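PDB 2D5H: glycinin A3B4 subunit from Glycine max, which probably serves as a seed storage protein of the 11S globulin (legumin) type, laid down in soybean seed as a nutrient reserve. Local coordinates for residues A[366-371]-A[443-448]. Residues are numbered along the deposited sequence; the frame is centred on the assembly and turned at random.
Sequences GLSAQY and VFKTHH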
loop_
_atom_site.group_PDB
_atom_site.type_symbol
_atom_site.label_atom_id
_atom_site.label_comp_id
_atom_site.label_asym_id
_atom_site.label_seq_id
_atom_site.Cartn_x
_atom_site.Cartn_y
_atom_site.Cartn_z
ATOM N N GLY A 366 2.192 -11.922 1.598
ATOM C CA GLY A 366 3.296 -11.370 0.832
ATOM C C GLY A 366 4.681 -11.647 1.384
ATOM O O GLY A 366 5.446 -10.720 1.646
ATOM N N LEU A 367 5.010 -12.922 1.559
ATOM C CA LEU A 367 6.318 -13.299 2.077
ATOM C C LEU A 367 6.846 -14.548 1.392
ATOM O O LEU A 367 6.120 -15.233 0.673
ATOM C CB LEU A 367 6.255 -13.534 3.592
ATOM C CG LEU A 367 5.937 -12.333 4.486
ATOM C CD1 LEU A 367 5.942 -12.767 5.943
ATOM C CD2 LEU A 367 6.963 -11.232 4.262
ATOM N N SER A 368 8.121 -14.832 1.625
ATOM C CA SER A 368 8.782 -15.992 1.046
ATOM C C SER A 368 10.162 -16.103 1.676
ATOM O O SER A 368 10.603 -15.193 2.379
ATOM C CB SER A 368 8.922 -15.824 -0.467
ATOM O OG SER A 368 9.715 -14.691 -0.772
ATOM N N ALA A 369 10.842 -17.215 1.425
ATOM C CA ALA A 369 12.172 -17.422 1.980
ATOM C C ALA A 369 12.911 -18.525 1.238
ATOM O O ALA A 369 12.292 -19.422 0.665
ATOM C CB ALA A 369 12.071 -17.764 3.462
ATOM N N GLN A 370 14.237 -18.448 1.252
ATOM C CA GLN A 370 15.065 -19.440 0.583
ATOM C C GLN A 370 15.995 -20.142 1.555
ATOM O O GLN A 370 16.354 -19.592 2.598
ATOM C CB GLN A 370 15.920 -18.794 -0.508
ATOM C CG GLN A 370 15.164 -18.277 -1.709
ATOM C CD GLN A 370 16.096 -17.958 -2.863
ATOM O OE1 GLN A 370 17.077 -17.230 -2.700
ATOM N NE2 GLN A 370 15.796 -18.503 -4.037
ATOM N N TYR A 371 16.379 -21.363 1.200
ATOM C CA TYR A 371 17.304 -22.140 2.009
ATOM C C TYR A 371 18.521 -22.394 1.130
ATOM O O TYR A 371 18.392 -22.870 0.002
ATOM C CB TYR A 371 16.689 -23.474 2.426
ATOM C CG TYR A 371 17.511 -24.189 3.475
ATOM C CD1 TYR A 371 17.639 -25.577 3.469
ATOM C CD2 TYR A 371 18.161 -23.471 4.479
ATOM C CE1 TYR A 371 18.399 -26.232 4.436
ATOM C CE2 TYR A 371 18.918 -24.114 5.449
ATOM C CZ TYR A 371 19.034 -25.492 5.423
ATOM O OH TYR A 371 19.776 -26.127 6.393
ATOM N N VAL A 443 17.032 -17.399 4.335
ATOM C CA VAL A 443 16.852 -16.018 3.899
ATOM C C VAL A 443 15.385 -15.617 3.764
ATOM O O VAL A 443 14.637 -16.202 2.981
ATOM C CB VAL A 443 17.550 -15.772 2.542
ATOM C CG1 VAL A 443 17.418 -14.311 2.145
ATOM C CG2 VAL A 443 19.015 -16.170 2.630
ATOM N N PHE A 444 14.988 -14.609 4.534
ATOM C CA PHE A 444 13.620 -14.101 4.502
ATOM C C PHE A 444 13.501 -13.027 3.421
ATOM O O PHE A 444 14.383 -12.178 3.279
ATOM C CB PHE A 444 13.253 -13.505 5.865
ATOM C CG PHE A 444 13.141 -14.523 6.967
ATOM C CD1 PHE A 444 13.774 -14.316 8.190
ATOM C CD2 PHE A 444 12.380 -15.680 6.792
ATOM C CE1 PHE A 444 13.650 -15.244 9.229
ATOM C CE2 PHE A 444 12.249 -16.613 7.822
ATOM C CZ PHE A 444 12.886 -16.394 9.043
ATOM N N LYS A 445 12.414 -13.071 2.657
ATOM C CA LYS A 445 12.190 -12.101 1.589
ATOM C C LYS A 445 10.772 -11.538 1.627
ATOM O O LYS A 445 9.802 -12.251 1.365
ATOM C CB LYS A 445 12.454 -12.748 0.227
ATOM C CG LYS A 445 13.880 -13.235 0.045
ATOM C CD LYS A 445 14.104 -13.783 -1.353
ATOM C CE LYS A 445 15.538 -14.257 -1.538
ATOM N NZ LYS A 445 15.788 -14.724 -2.930
ATOM N N THR A 446 10.667 -10.249 1.942
ATOM C CA THR A 446 9.377 -9.573 2.033
ATOM C C THR A 446 8.654 -9.469 0.697
ATOM O O THR A 446 8.628 -8.408 0.074
ATOM C CB THR A 446 9.533 -8.155 2.602
ATOM O OG1 THR A 446 10.342 -7.373 1.717
ATOM C CG2 THR A 446 10.188 -8.203 3.973
ATOM N N HIS A 447 8.066 -10.581 0.271
ATOM C CA HIS A 447 7.314 -10.656 -0.977
ATOM C C HIS A 447 6.933 -12.114 -1.208
ATOM O O HIS A 447 7.793 -12.992 -1.225
ATOM C CB HIS A 447 8.149 -10.135 -2.151
ATOM C CG HIS A 447 7.374 -9.990 -3.424
ATOM N ND1 HIS A 447 6.810 -11.064 -4.080
ATOM C CD2 HIS A 447 7.056 -8.895 -4.155
ATOM C CE1 HIS A 447 6.178 -10.637 -5.159
ATOM N NE2 HIS A 447 6.312 -9.324 -5.227
ATOM N N HIS A 448 5.640 -12.366 -1.376
ATOM C CA HIS A 448 5.139 -13.720 -1.584
ATOM C C HIS A 448 5.793 -14.401 -2.784
ATOM O O HIS A 448 5.697 -15.619 -2.943
ATOM C CB HIS A 448 3.619 -13.692 -1.761
ATOM C CG HIS A 448 3.174 -13.198 -3.101
ATOM N ND1 HIS A 448 3.080 -14.021 -4.202
ATOM C CD2 HIS A 448 2.815 -11.962 -3.522
ATOM C CE1 HIS A 448 2.680 -13.315 -5.244
ATOM N NE2 HIS A 448 2.513 -12.063 -4.858
#
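Gln-370 and Val-443 form an antiparallel hydrogen-bonded pair: Gln-370 N reaches Val-443 O at 2.9 Å, and Val-443 N returns to Gln-370 O. The axes of the short strand segments 368-371 and 443-445 approach to 4.6 Å, their N-to-C directions 157° apart, that is, nearly antiparallel. Lys-445 N bonds Ser-368 O at 2.8 Å, but the return bond from Ser-368 N to Lys-445 O is weak, so regular pairing fades there. Beyond it, an inverse gamma turn centred on Thr-446 bends segment 443-448, and Ser-368 OG donates to His-447 O at 2.6 Å, nearly along the C=O axis; chi1 of 61° sets this hydroxyl between backbone N and carbonyl carbon. On the same sheet face, the extended Lys-445 chain crosses Gln-370 obliquely, bringing NZ to OE1 at 2.8 Å in a weak bond, while Gln-370 NE2 bonds Thr-353 OG1. On the opposite face Ala-369 CB meets Phe-444 CD2 at 3.9 Å, an apolar contact, and Met-68 of strand 67-73 touches both residues. Strand 368-374 thus sits between 349-354 and 438-445 in one antiparallel sheet of the C-terminal cupin beta-barrel, its Ala-369/Phe-444 face packed against the N-terminal cupin, as in the bicupin architecture of 11S seed globulins.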